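Local coordinates for Tat pathway signal sequence domain protein (Parabacteroides merdae, PDB 4Q9A) that probably hydrolyses ester bonds as a GDSL-like lipase or acylhydrolase, with its natural substrate unknown, at residues 49-63 against 215-228. Residues are numbered along the deposited sequence; the frame is centred on the assembly and turned at random.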
loop_
_atom_site.group_PDB
_atom_site.type_symbol
_atom_site.label_atom_id
_atom_site.label_comp_id
_atom_site.label_asym_id
_atom_site.label_seq_id
_atom_site.Cartn_x
_atom_site.Cartn_y
_atom_site.Cartn_z
ATOM N N SER A 49 -8.973 -3.170 0.892
ATOM C CA SER A 49 -7.993 -3.015 -0.188
ATOM C C SER A 49 -7.970 -1.635 -0.855
ATOM O O SER A 49 -7.269 -1.475 -1.872
ATOM C CB SER A 49 -8.242 -4.076 -1.258
ATOM O OG SER A 49 -8.468 -5.353 -0.681
ATOM N N GLY A 50 -8.713 -0.666 -0.310
ATOM C CA GLY A 50 -8.814 0.674 -0.895
ATOM C C GLY A 50 -7.694 1.622 -0.550
ATOM O O GLY A 50 -6.698 1.226 0.068
ATOM N N TYR A 51 -7.883 2.907 -0.916
ATOM C CA TYR A 51 -6.947 3.999 -0.610
ATOM C C TYR A 51 -6.672 4.053 0.911
ATOM O O TYR A 51 -5.596 4.492 1.311
ATOM C CB TYR A 51 -7.495 5.356 -1.107
ATOM C CG TYR A 51 -8.615 5.930 -0.256
ATOM C CD1 TYR A 51 -9.943 5.576 -0.485
ATOM C CD2 TYR A 51 -8.345 6.820 0.786
ATOM C CE1 TYR A 51 -10.977 6.116 0.282
ATOM C CE2 TYR A 51 -9.369 7.332 1.587
ATOM C CZ TYR A 51 -10.683 6.971 1.333
ATOM O OH TYR A 51 -11.704 7.470 2.106
ATOM N N VAL A 52 -7.649 3.609 1.745
ATOM C CA VAL A 52 -7.524 3.615 3.205
ATOM C C VAL A 52 -6.322 2.752 3.620
ATOM O O VAL A 52 -5.507 3.198 4.428
ATOM C CB VAL A 52 -8.834 3.165 3.889
ATOM C CG1 VAL A 52 -8.649 2.994 5.387
ATOM C CG2 VAL A 52 -9.957 4.146 3.596
ATOM N N LEU A 53 -6.181 1.560 3.014
ATOM C CA LEU A 53 -5.065 0.665 3.287
ATOM C C LEU A 53 -3.719 1.391 3.022
ATOM O O LEU A 53 -2.859 1.430 3.900
ATOM C CB LEU A 53 -5.203 -0.618 2.430
ATOM C CG LEU A 53 -3.958 -1.475 2.177
ATOM C CD1 LEU A 53 -3.430 -2.084 3.470
ATOM C CD2 LEU A 53 -4.253 -2.563 1.165
ATOM N N PHE A 54 -3.586 2.013 1.839
ATOM C CA PHE A 54 -2.378 2.683 1.378
ATOM C C PHE A 54 -2.049 3.948 2.166
ATOM O O PHE A 54 -0.869 4.262 2.312
ATOM C CB PHE A 54 -2.476 2.949 -0.119
ATOM C CG PHE A 54 -2.540 1.631 -0.855
ATOM C CD1 PHE A 54 -1.409 0.821 -0.969
ATOM C CD2 PHE A 54 -3.749 1.151 -1.349
ATOM C CE1 PHE A 54 -1.480 -0.436 -1.588
ATOM C CE2 PHE A 54 -3.821 -0.095 -1.983
ATOM C CZ PHE A 54 -2.682 -0.880 -2.102
ATOM N N THR A 55 -3.067 4.626 2.706
ATOM C CA THR A 55 -2.925 5.815 3.545
ATOM C C THR A 55 -2.492 5.375 4.944
ATOM O O THR A 55 -1.590 5.969 5.535
ATOM C CB THR A 55 -4.261 6.583 3.600
ATOM O OG1 THR A 55 -4.881 6.574 2.314
ATOM C CG2 THR A 55 -4.102 8.005 4.102
ATOM N N ALA A 56 -3.162 4.329 5.473
ATOM C CA ALA A 56 -2.923 3.766 6.794
ATOM C C ALA A 56 -1.473 3.310 6.952
ATOM O O ALA A 56 -0.804 3.715 7.908
ATOM C CB ALA A 56 -3.870 2.616 7.043
ATOM N N THR A 57 -0.969 2.528 5.978
ATOM C CA THR A 57 0.384 1.975 5.998
ATOM C C THR A 57 1.445 3.106 5.992
ATOM O O THR A 57 2.459 2.984 6.694
ATOM C CB THR A 57 0.561 0.985 4.875
ATOM O OG1 THR A 57 0.163 1.593 3.644
ATOM C CG2 THR A 57 -0.223 -0.300 5.117
ATOM N N GLN A 58 1.166 4.229 5.282
ATOM C CA GLN A 58 2.049 5.401 5.259
ATOM C C GLN A 58 2.079 6.045 6.634
ATOM O O GLN A 58 3.142 6.482 7.088
ATOM C CB GLN A 58 1.596 6.418 4.200
ATOM C CG GLN A 58 1.864 5.956 2.786
ATOM C CD GLN A 58 1.710 7.076 1.805
ATOM O OE1 GLN A 58 2.373 8.110 1.908
ATOM N NE2 GLN A 58 0.885 6.866 0.786
ATOM N N LEU A 59 0.904 6.060 7.312
ATOM C CA LEU A 59 0.742 6.602 8.655
ATOM C C LEU A 59 1.428 5.681 9.687
ATOM O O LEU A 59 2.177 6.161 10.550
ATOM C CB LEU A 59 -0.755 6.769 8.967
ATOM C CG LEU A 59 -1.451 7.975 8.334
ATOM C CD1 LEU A 59 -2.973 7.803 8.317
ATOM C CD2 LEU A 59 -1.035 9.263 9.016
ATOM N N LEU A 60 1.208 4.362 9.557
ATOM C CA LEU A 60 1.793 3.333 10.424
ATOM C C LEU A 60 3.329 3.289 10.328
ATOM O O LEU A 60 3.984 3.024 11.327
ATOM C CB LEU A 60 1.227 1.930 10.077
ATOM C CG LEU A 60 -0.231 1.637 10.415
ATOM C CD1 LEU A 60 -0.640 0.279 9.898
ATOM C CD2 LEU A 60 -0.470 1.702 11.895
ATOM N N GLU A 61 3.897 3.505 9.127
ATOM C CA GLU A 61 5.353 3.487 8.938
ATOM C C GLU A 61 5.955 4.880 9.295
ATOM O O GLU A 61 6.895 4.973 10.095
ATOM C CB GLU A 61 5.697 3.076 7.475
ATOM C CG GLU A 61 7.179 3.025 7.141
ATOM C CD GLU A 61 7.843 4.342 6.784
ATOM O OE1 GLU A 61 7.152 5.227 6.222
ATOM O OE2 GLU A 61 9.063 4.480 7.046
ATOM N N GLY A 62 5.407 5.921 8.665
ATOM C CA GLY A 62 5.840 7.293 8.829
ATOM C C GLY A 62 5.771 7.825 10.237
ATOM O O GLY A 62 6.768 8.366 10.727
ATOM N N LYS A 63 4.594 7.667 10.896
ATOM C CA LYS A 63 4.362 8.170 12.248
ATOM C C LYS A 63 4.376 7.017 13.274
ATOM O O LYS A 63 3.622 7.031 14.257
ATOM C CB LYS A 63 3.026 8.941 12.274
ATOM C CG LYS A 63 2.868 10.050 11.218
ATOM C CD LYS A 63 3.805 11.258 11.396
ATOM C CE LYS A 63 3.573 12.287 10.306
ATOM N NZ LYS A 63 4.725 13.214 10.141
ATOM N N ARG A 215 -5.633 4.347 -6.011
ATOM C CA ARG A 215 -5.626 4.178 -4.557
ATOM C C ARG A 215 -4.368 4.799 -3.968
ATOM O O ARG A 215 -4.467 5.638 -3.068
ATOM C CB ARG A 215 -5.712 2.682 -4.201
ATOM C CG ARG A 215 -7.102 2.121 -4.393
ATOM C CD ARG A 215 -7.092 0.629 -4.445
ATOM N NE ARG A 215 -8.285 0.152 -5.129
ATOM C CZ ARG A 215 -8.696 -1.108 -5.137
ATOM N NH1 ARG A 215 -8.013 -2.041 -4.483
ATOM N NH2 ARG A 215 -9.798 -1.448 -5.795
ATOM N N GLN A 216 -3.188 4.424 -4.523
ATOM C CA GLN A 216 -1.887 4.944 -4.121
ATOM C C GLN A 216 -1.864 6.466 -4.293
ATOM O O GLN A 216 -1.445 7.154 -3.365
ATOM C CB GLN A 216 -0.753 4.266 -4.922
ATOM C CG GLN A 216 0.663 4.547 -4.397
ATOM C CD GLN A 216 0.915 4.064 -2.974
ATOM O OE1 GLN A 216 1.311 2.903 -2.734
ATOM N NE2 GLN A 216 0.753 4.971 -2.003
ATOM N N LEU A 217 -2.367 6.986 -5.449
ATOM C CA LEU A 217 -2.462 8.426 -5.746
ATOM C C LEU A 217 -3.262 9.189 -4.671
ATOM O O LEU A 217 -2.821 10.252 -4.204
ATOM C CB LEU A 217 -3.134 8.645 -7.107
ATOM C CG LEU A 217 -3.216 10.078 -7.604
ATOM C CD1 LEU A 217 -1.895 10.512 -8.186
ATOM C CD2 LEU A 217 -4.289 10.225 -8.647
HETATM N N MSE A 218 -4.425 8.610 -4.277
HETATM C CA MSE A 218 -5.318 9.194 -3.294
HETATM C C MSE A 218 -4.659 9.258 -1.945
HETATM O O MSE A 218 -4.752 10.303 -1.281
HETATM C CB MSE A 218 -6.614 8.408 -3.217
HETATM C CG MSE A 218 -7.495 8.640 -4.419
HETATM SE SE MSE A 218 -8.947 7.420 -4.391
HETATM C CE MSE A 218 -9.938 8.186 -2.903
ATOM N N ALA A 219 -3.971 8.142 -1.558
ATOM C CA ALA A 219 -3.217 8.008 -0.307
ATOM C C ALA A 219 -2.167 9.119 -0.195
ATOM O O ALA A 219 -2.093 9.788 0.837
ATOM C CB ALA A 219 -2.548 6.640 -0.235
ATOM N N ASN A 220 -1.408 9.352 -1.282
ATOM C CA ASN A 220 -0.363 10.370 -1.359
ATOM C C ASN A 220 -0.947 11.777 -1.205
ATOM O O ASN A 220 -0.346 12.615 -0.524
ATOM C CB ASN A 220 0.397 10.251 -2.683
ATOM C CG ASN A 220 1.167 8.963 -2.891
ATOM O OD1 ASN A 220 1.354 8.149 -1.976
ATOM N ND2 ASN A 220 1.664 8.768 -4.107
HETATM N N MSE A 221 -2.124 12.022 -1.819
HETATM C CA MSE A 221 -2.831 13.306 -1.747
HETATM C C MSE A 221 -3.246 13.619 -0.306
HETATM O O MSE A 221 -3.025 14.725 0.195
HETATM C CB MSE A 221 -4.063 13.281 -2.647
HETATM C CG MSE A 221 -3.734 13.255 -4.126
HETATM SE SE MSE A 221 -5.196 13.989 -5.170
HETATM C CE MSE A 221 -4.996 15.847 -4.611
ATOM N N TRP A 222 -3.830 12.615 0.347
ATOM C CA TRP A 222 -4.282 12.648 1.720
ATOM C C TRP A 222 -3.109 12.922 2.656
ATOM O O TRP A 222 -3.217 13.803 3.510
ATOM C CB TRP A 222 -4.964 11.325 2.061
ATOM C CG TRP A 222 -5.860 11.372 3.256
ATOM C CD1 TRP A 222 -7.227 11.365 3.257
ATOM C CD2 TRP A 222 -5.454 11.279 4.630
ATOM N NE1 TRP A 222 -7.700 11.293 4.548
ATOM C CE2 TRP A 222 -6.631 11.240 5.412
ATOM C CE3 TRP A 222 -4.201 11.228 5.280
ATOM C CZ2 TRP A 222 -6.592 11.188 6.809
ATOM C CZ3 TRP A 222 -4.164 11.152 6.660
ATOM C CH2 TRP A 222 -5.345 11.145 7.412
HETATM N N MSE A 223 -1.976 12.226 2.479
HETATM C CA MSE A 223 -0.814 12.470 3.334
HETATM C C MSE A 223 -0.306 13.905 3.142
HETATM O O MSE A 223 0.037 14.561 4.116
HETATM C CB MSE A 223 0.288 11.450 3.058
HETATM C CG MSE A 223 -0.079 10.041 3.479
HETATM SE SE MSE A 223 -0.423 9.862 5.377
HETATM C CE MSE A 223 1.426 9.781 5.952
ATOM N N GLU A 224 -0.340 14.404 1.889
ATOM C CA GLU A 224 0.075 15.753 1.512
ATOM C C GLU A 224 -0.885 16.821 2.058
ATOM O O GLU A 224 -0.408 17.760 2.683
ATOM C CB GLU A 224 0.185 15.878 -0.007
ATOM C CG GLU A 224 1.141 16.966 -0.458
ATOM C CD GLU A 224 1.544 16.855 -1.915
ATOM O OE1 GLU A 224 2.264 15.890 -2.268
ATOM O OE2 GLU A 224 1.147 17.745 -2.704
ATOM N N ALA A 225 -2.209 16.702 1.817
ATOM C CA ALA A 225 -3.199 17.693 2.269
ATOM C C ALA A 225 -3.179 17.878 3.790
ATOM O O ALA A 225 -3.296 19.004 4.271
ATOM C CB ALA A 225 -4.602 17.299 1.811
ATOM N N THR A 226 -3.004 16.769 4.541
ATOM C CA THR A 226 -2.971 16.754 6.009
ATOM C C THR A 226 -1.632 17.248 6.554
ATOM O O THR A 226 -1.560 17.621 7.720
ATOM C CB THR A 226 -3.288 15.357 6.538
ATOM O OG1 THR A 226 -2.345 14.421 6.006
ATOM C CG2 THR A 226 -4.718 14.929 6.230
ATOM N N GLY A 227 -0.602 17.248 5.711
ATOM C CA GLY A 227 0.746 17.663 6.070
ATOM C C GLY A 227 1.501 16.624 6.870
ATOM O O GLY A 227 2.484 16.956 7.544
ATOM N N LEU A 228 1.053 15.352 6.810
ATOM C CA LEU A 228 1.680 14.254 7.548
ATOM C C LEU A 228 2.810 13.544 6.714
ATOM O O LEU A 228 3.036 12.334 6.879
ATOM C CB LEU A 228 0.602 13.253 8.023
ATOM C CG LEU A 228 -0.490 13.814 8.942
ATOM C CD1 LEU A 228 -1.718 12.920 8.951
ATOM C CD2 LEU A 228 0.016 14.026 10.342
#
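Two helices of the SGNH-hydrolase fold, 51-62 and the C-terminal 212-226, pack side by side through Thr55 and Ala219. Their local axes approach to 7.9 Å and cross at -46°. Such closeness suits the small Ala219, a knob whose CB sits among Tyr51, Phe54, Thr55 and Gln58. In return, Gln58 is a knob among Gln216, Ala219, Asn220 and Met223. Its NE2 donates to Asn220 OD1 at 3.1 Å, in the carbonyl plane of the asparagine, with the two amides turned 73° apart. Gln58 crosses Met223 at a slant, its CB near Met223 CE and its OE1 3.5 Å from Met223 CG. An alanine at Gln58 is likely to cost Asn220 OD1 this donor and open a gap beside Met223 CG. Gln216, beside Gln58, turns its OE1 to Thr57 OG1 of the second subunit, so the subunit interface runs beside this packing.

At the N-terminal end of 51-62, CE of the selenomethionine Met218 lies over one face of the Tyr51 ring, 3.9 Å from its centroid, a CH-pi contact. With CG between the backbone N and the carbonyl carbon (chi1 75°), the ring turns this face to Met218; its OH bonds Thr30. Arg215 NH1 makes a weak bond to Ser49 O, while its NE holds Pro210 O.

Further along, Thr55 CG2 meets the Trp222 indole near its rim, at CE3; Trp222 NE1 bonds Ser100. Leu59 CD2 lies 3.7 Å from both Leu228 CD1 and the selenium (SE) of Met223, also a selenomethionine. A Schellman motif at Gly227 ends the second helix. Helices packed against a parallel five-stranded sheet, here with Leu59 on Ile70, are characteristic of the three-layered alpha/beta/alpha SGNH-hydrolase fold.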